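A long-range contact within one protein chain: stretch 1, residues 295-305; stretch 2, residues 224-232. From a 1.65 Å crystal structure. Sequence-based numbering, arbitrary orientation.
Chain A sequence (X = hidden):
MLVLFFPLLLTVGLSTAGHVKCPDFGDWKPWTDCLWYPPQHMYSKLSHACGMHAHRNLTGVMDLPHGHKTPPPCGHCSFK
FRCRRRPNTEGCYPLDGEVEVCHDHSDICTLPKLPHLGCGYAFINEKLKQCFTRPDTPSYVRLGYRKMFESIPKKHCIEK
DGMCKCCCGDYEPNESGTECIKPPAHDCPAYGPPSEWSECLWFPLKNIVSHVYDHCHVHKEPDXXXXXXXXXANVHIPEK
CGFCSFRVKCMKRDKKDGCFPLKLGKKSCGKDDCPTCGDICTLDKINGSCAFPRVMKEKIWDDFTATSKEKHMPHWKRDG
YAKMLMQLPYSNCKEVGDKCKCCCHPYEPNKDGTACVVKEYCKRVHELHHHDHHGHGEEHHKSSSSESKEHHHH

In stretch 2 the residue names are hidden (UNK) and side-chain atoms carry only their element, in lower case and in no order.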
# COMPACT_ATOMS: atom_id res chain seq x y z
N VAL A 295 16.32 -9.17 0.33
CA VAL A 295 17.05 -9.16 -0.93
C VAL A 295 16.15 -9.58 -2.07
O VAL A 295 16.17 -8.96 -3.16
CB VAL A 295 18.28 -10.08 -0.85
CG1 VAL A 295 18.94 -10.16 -2.19
CG2 VAL A 295 19.23 -9.58 0.24
N MET A 296 15.34 -10.62 -1.86
CA MET A 296 14.45 -11.08 -2.92
C MET A 296 13.40 -10.03 -3.26
O MET A 296 13.04 -9.84 -4.43
CB MET A 296 13.75 -12.38 -2.51
CG MET A 296 14.68 -13.54 -2.27
SD MET A 296 13.93 -14.61 -1.03
CE MET A 296 12.99 -15.72 -1.98
N LYS A 297 12.85 -9.37 -2.23
CA LYS A 297 11.91 -8.28 -2.46
C LYS A 297 12.53 -7.17 -3.28
O LYS A 297 11.88 -6.61 -4.17
CB LYS A 297 11.44 -7.72 -1.13
CG LYS A 297 10.42 -6.66 -1.27
CD LYS A 297 9.11 -7.33 -1.70
CE LYS A 297 7.94 -6.83 -0.88
NZ LYS A 297 6.87 -6.27 -1.79
N GLU A 298 13.77 -6.78 -2.94
CA GLU A 298 14.44 -5.73 -3.68
C GLU A 298 14.61 -6.13 -5.14
O GLU A 298 14.43 -5.31 -6.04
CB GLU A 298 15.79 -5.41 -3.03
CG GLU A 298 15.61 -4.62 -1.75
CD GLU A 298 16.86 -4.56 -0.93
OE1 GLU A 298 17.86 -5.19 -1.34
OE2 GLU A 298 16.85 -3.90 0.13
N LYS A 299 14.92 -7.40 -5.37
CA LYS A 299 15.12 -7.87 -6.74
C LYS A 299 13.81 -7.80 -7.52
O LYS A 299 13.78 -7.31 -8.65
CB LYS A 299 15.68 -9.29 -6.71
CG LYS A 299 15.74 -9.96 -8.09
CD LYS A 299 16.76 -9.29 -8.97
CE LYS A 299 17.37 -10.27 -9.98
NZ LYS A 299 18.53 -9.62 -10.64
N ILE A 300 12.71 -8.26 -6.91
CA ILE A 300 11.43 -8.22 -7.62
C ILE A 300 11.06 -6.78 -8.02
O ILE A 300 10.60 -6.53 -9.14
CB ILE A 300 10.31 -8.87 -6.79
CG1 ILE A 300 10.53 -10.38 -6.67
CG2 ILE A 300 8.95 -8.60 -7.44
CD1 ILE A 300 9.85 -11.00 -5.45
N TRP A 301 11.25 -5.82 -7.11
CA TRP A 301 10.94 -4.42 -7.42
C TRP A 301 11.92 -3.83 -8.41
O TRP A 301 11.51 -3.10 -9.33
CB TRP A 301 10.89 -3.62 -6.13
CG TRP A 301 9.55 -3.78 -5.46
CD1 TRP A 301 9.23 -4.60 -4.41
CD2 TRP A 301 8.33 -3.16 -5.87
NE1 TRP A 301 7.88 -4.49 -4.13
CE2 TRP A 301 7.30 -3.63 -5.03
CE3 TRP A 301 8.01 -2.27 -6.90
CZ2 TRP A 301 5.98 -3.18 -5.15
CZ3 TRP A 301 6.69 -1.82 -7.01
CH2 TRP A 301 5.70 -2.26 -6.12
N ASP A 302 13.21 -4.15 -8.29
CA ASP A 302 14.15 -3.66 -9.30
C ASP A 302 13.72 -4.14 -10.68
O ASP A 302 13.74 -3.37 -11.66
CB ASP A 302 15.58 -4.15 -8.99
CG ASP A 302 16.25 -3.37 -7.85
OD1 ASP A 302 15.77 -2.27 -7.49
OD2 ASP A 302 17.26 -3.87 -7.27
N ASP A 303 13.34 -5.43 -10.78
CA ASP A 303 12.95 -5.99 -12.06
C ASP A 303 11.65 -5.36 -12.58
O ASP A 303 11.53 -5.06 -13.78
CB ASP A 303 12.81 -7.50 -11.94
CG ASP A 303 14.17 -8.19 -11.74
OD1 ASP A 303 14.18 -9.40 -11.40
OD2 ASP A 303 15.22 -7.53 -11.92
N PHE A 304 10.68 -5.14 -11.69
CA PHE A 304 9.44 -4.48 -12.11
C PHE A 304 9.73 -3.07 -12.62
O PHE A 304 9.19 -2.64 -13.66
CB PHE A 304 8.42 -4.42 -10.96
CG PHE A 304 7.28 -3.48 -11.27
CD1 PHE A 304 6.32 -3.85 -12.21
CD2 PHE A 304 7.19 -2.23 -10.68
CE1 PHE A 304 5.28 -2.97 -12.58
CE2 PHE A 304 6.16 -1.34 -11.04
CZ PHE A 304 5.19 -1.71 -11.98
N THR A 305 10.51 -2.30 -11.86
CA THR A 305 10.76 -0.91 -12.25
C THR A 305 11.46 -0.84 -13.60
O THR A 305 11.06 -0.05 -14.49
CB THR A 305 11.56 -0.23 -11.12
OG1 THR A 305 10.77 -0.26 -9.90
CG2 THR A 305 11.96 1.19 -11.45
N UNK A 224 2.05 -7.85 -21.14
CA UNK A 224 1.86 -7.50 -19.75
C UNK A 224 3.01 -7.90 -18.86
O UNK A 224 3.98 -8.56 -19.25
N UNK A 225 2.91 -7.49 -17.61
CA UNK A 225 3.93 -7.79 -16.61
C UNK A 225 3.47 -8.91 -15.69
O UNK A 225 2.29 -8.98 -15.32
c UNK A 225 4.27 -6.90 -13.29
c UNK A 225 4.24 -6.55 -15.78
c UNK A 225 6.94 -7.46 -13.34
c UNK A 225 4.94 -6.87 -14.50
o UNK A 225 6.89 -7.81 -10.96
c UNK A 225 6.24 -7.50 -12.15
c UNK A 225 6.29 -7.16 -14.50
c UNK A 225 4.91 -7.19 -12.13
N UNK A 226 4.43 -9.74 -15.27
CA UNK A 226 4.23 -10.86 -14.36
C UNK A 226 5.50 -11.02 -13.54
O UNK A 226 6.58 -11.16 -14.12
c UNK A 226 3.52 -13.28 -14.33
o UNK A 226 2.03 -14.45 -15.80
c UNK A 226 3.92 -12.13 -15.16
c UNK A 226 3.10 -14.48 -15.16
o UNK A 226 3.85 -15.46 -15.16
N UNK A 227 5.43 -11.00 -12.20
CA UNK A 227 6.66 -11.21 -11.42
C UNK A 227 7.10 -12.67 -11.50
O UNK A 227 6.28 -13.59 -11.49
c UNK A 227 6.26 -10.83 -9.98
c UNK A 227 4.75 -11.07 -9.95
c UNK A 227 4.24 -10.83 -11.35
N UNK A 228 8.40 -12.87 -11.59
CA UNK A 228 8.99 -14.20 -11.65
C UNK A 228 9.87 -14.40 -10.43
O UNK A 228 10.48 -13.45 -9.92
c UNK A 228 8.84 -14.40 -14.15
c UNK A 228 8.95 -13.77 -15.35
n UNK A 228 7.83 -14.11 -16.09
c UNK A 228 9.75 -14.40 -12.95
c UNK A 228 7.06 -14.91 -15.36
n UNK A 228 7.65 -15.10 -14.19
N UNK A 229 9.86 -15.64 -9.94
CA UNK A 229 10.50 -15.97 -8.68
C UNK A 229 11.97 -15.64 -8.76
O UNK A 229 12.67 -16.08 -9.68
c UNK A 229 10.35 -17.45 -8.35
o UNK A 229 11.14 -17.76 -7.22
N UNK A 230 12.43 -14.87 -7.78
CA UNK A 230 13.84 -14.60 -7.59
C UNK A 230 14.40 -15.45 -6.44
O UNK A 230 15.43 -15.10 -5.86
c UNK A 230 14.09 -13.10 -7.36
c UNK A 230 13.55 -12.29 -8.57
c UNK A 230 13.47 -12.62 -6.05
N UNK A 231 13.69 -16.59 -6.08
CA UNK A 231 14.08 -17.59 -5.11
C UNK A 231 15.00 -18.62 -5.76
O UNK A 231 14.89 -18.88 -6.96
c UNK A 231 12.86 -18.30 -4.54
N UNK A 232 15.91 -19.22 -4.98
CA UNK A 232 16.76 -20.27 -5.55
C UNK A 232 15.97 -21.42 -6.15
O UNK A 232 14.74 -21.37 -6.25
c UNK A 232 17.62 -19.57 -3.41
c UNK A 232 17.61 -20.73 -4.36
c UNK A 232 16.30 -18.86 -3.61
O HOH W 1 9.39 -8.28 -11.08

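Position 224 has no side-chain atoms. It lies out of reach of the helix. It is Gly224.

Position 225 carries one carbon and then a ring of six carbons bearing one oxygen. Its CA-to-CB bond points toward the helix. The edge of Phe304 meets the face of its ring, with centroids 4.9 Å apart and planes at 67°. It is Tyr225. The closest atoms are Phe304 CD1 and Tyr225 CE2, at 3.6 Å. Water 1 lies 2.5 Å from Tyr225 OH and donates a hydrogen bond to Ile300 O at 2.9 Å.

Position 226 has three side-chain carbons, the third carrying two oxygens. It touches nothing on stretch 1. This is Glu226, whose OE1 is hydrogen-bonded elsewhere in the structure.

Position 227 has three carbons that close a ring onto the backbone nitrogen. The ring lies beside Ile300. It is Pro227. Pro227 CB lies 4.3 Å from Ile300 CG2.

Position 228 has one carbon followed by a five-membered ring of three carbons and two nitrogens. It is His228. The side chain comes no closer than 6.9 Å, from His228 CB to Asp303 OD1. Only the backbone comes close, with His228 O 4.5 Å from Ile300 CG1.

Position 229 has one carbon and one oxygen, and its CA-to-CB bond points away from the helix. It is Ser229. Ser229 OG accepts a hydrogen bond from N of position 231, at 3.0 Å.

Position 230 has one carbon carrying two more. The branch lies against Met296, Lys299 and Ile300. It is Val230. Its CG2 lies 3.2 Å from Met296 O, 3.6 Å from Met296 CB and 3.7 Å from Ile300 CG1. Its CG1 lies 3.2 Å from Lys299 CG. The residue is poorly ordered, so these short distances deserve caution.

Position 231 has a single side-chain carbon, CB, 3.6 Å from Met296 CE. It is Ala231, also poorly ordered.

Position 232 has three carbons closing a ring onto the backbone nitrogen. It makes no contact within 4.5 Å and is poorly ordered. It is Pro232.

The contact packs an irregular segment against one helix. Val230 has the largest covered area in it. Met296, Lys299 and Ile300 lie within about one turn of the helix, and the two methyl groups of Val230 touch all three. The Tyr225–Phe304 aromatic pair adds a second apolar patch. No direct hydrogen bond crosses between the stretches. Apolar packing and one bridging water join them.

Stretch 2 224-232: GYEPHSVAP
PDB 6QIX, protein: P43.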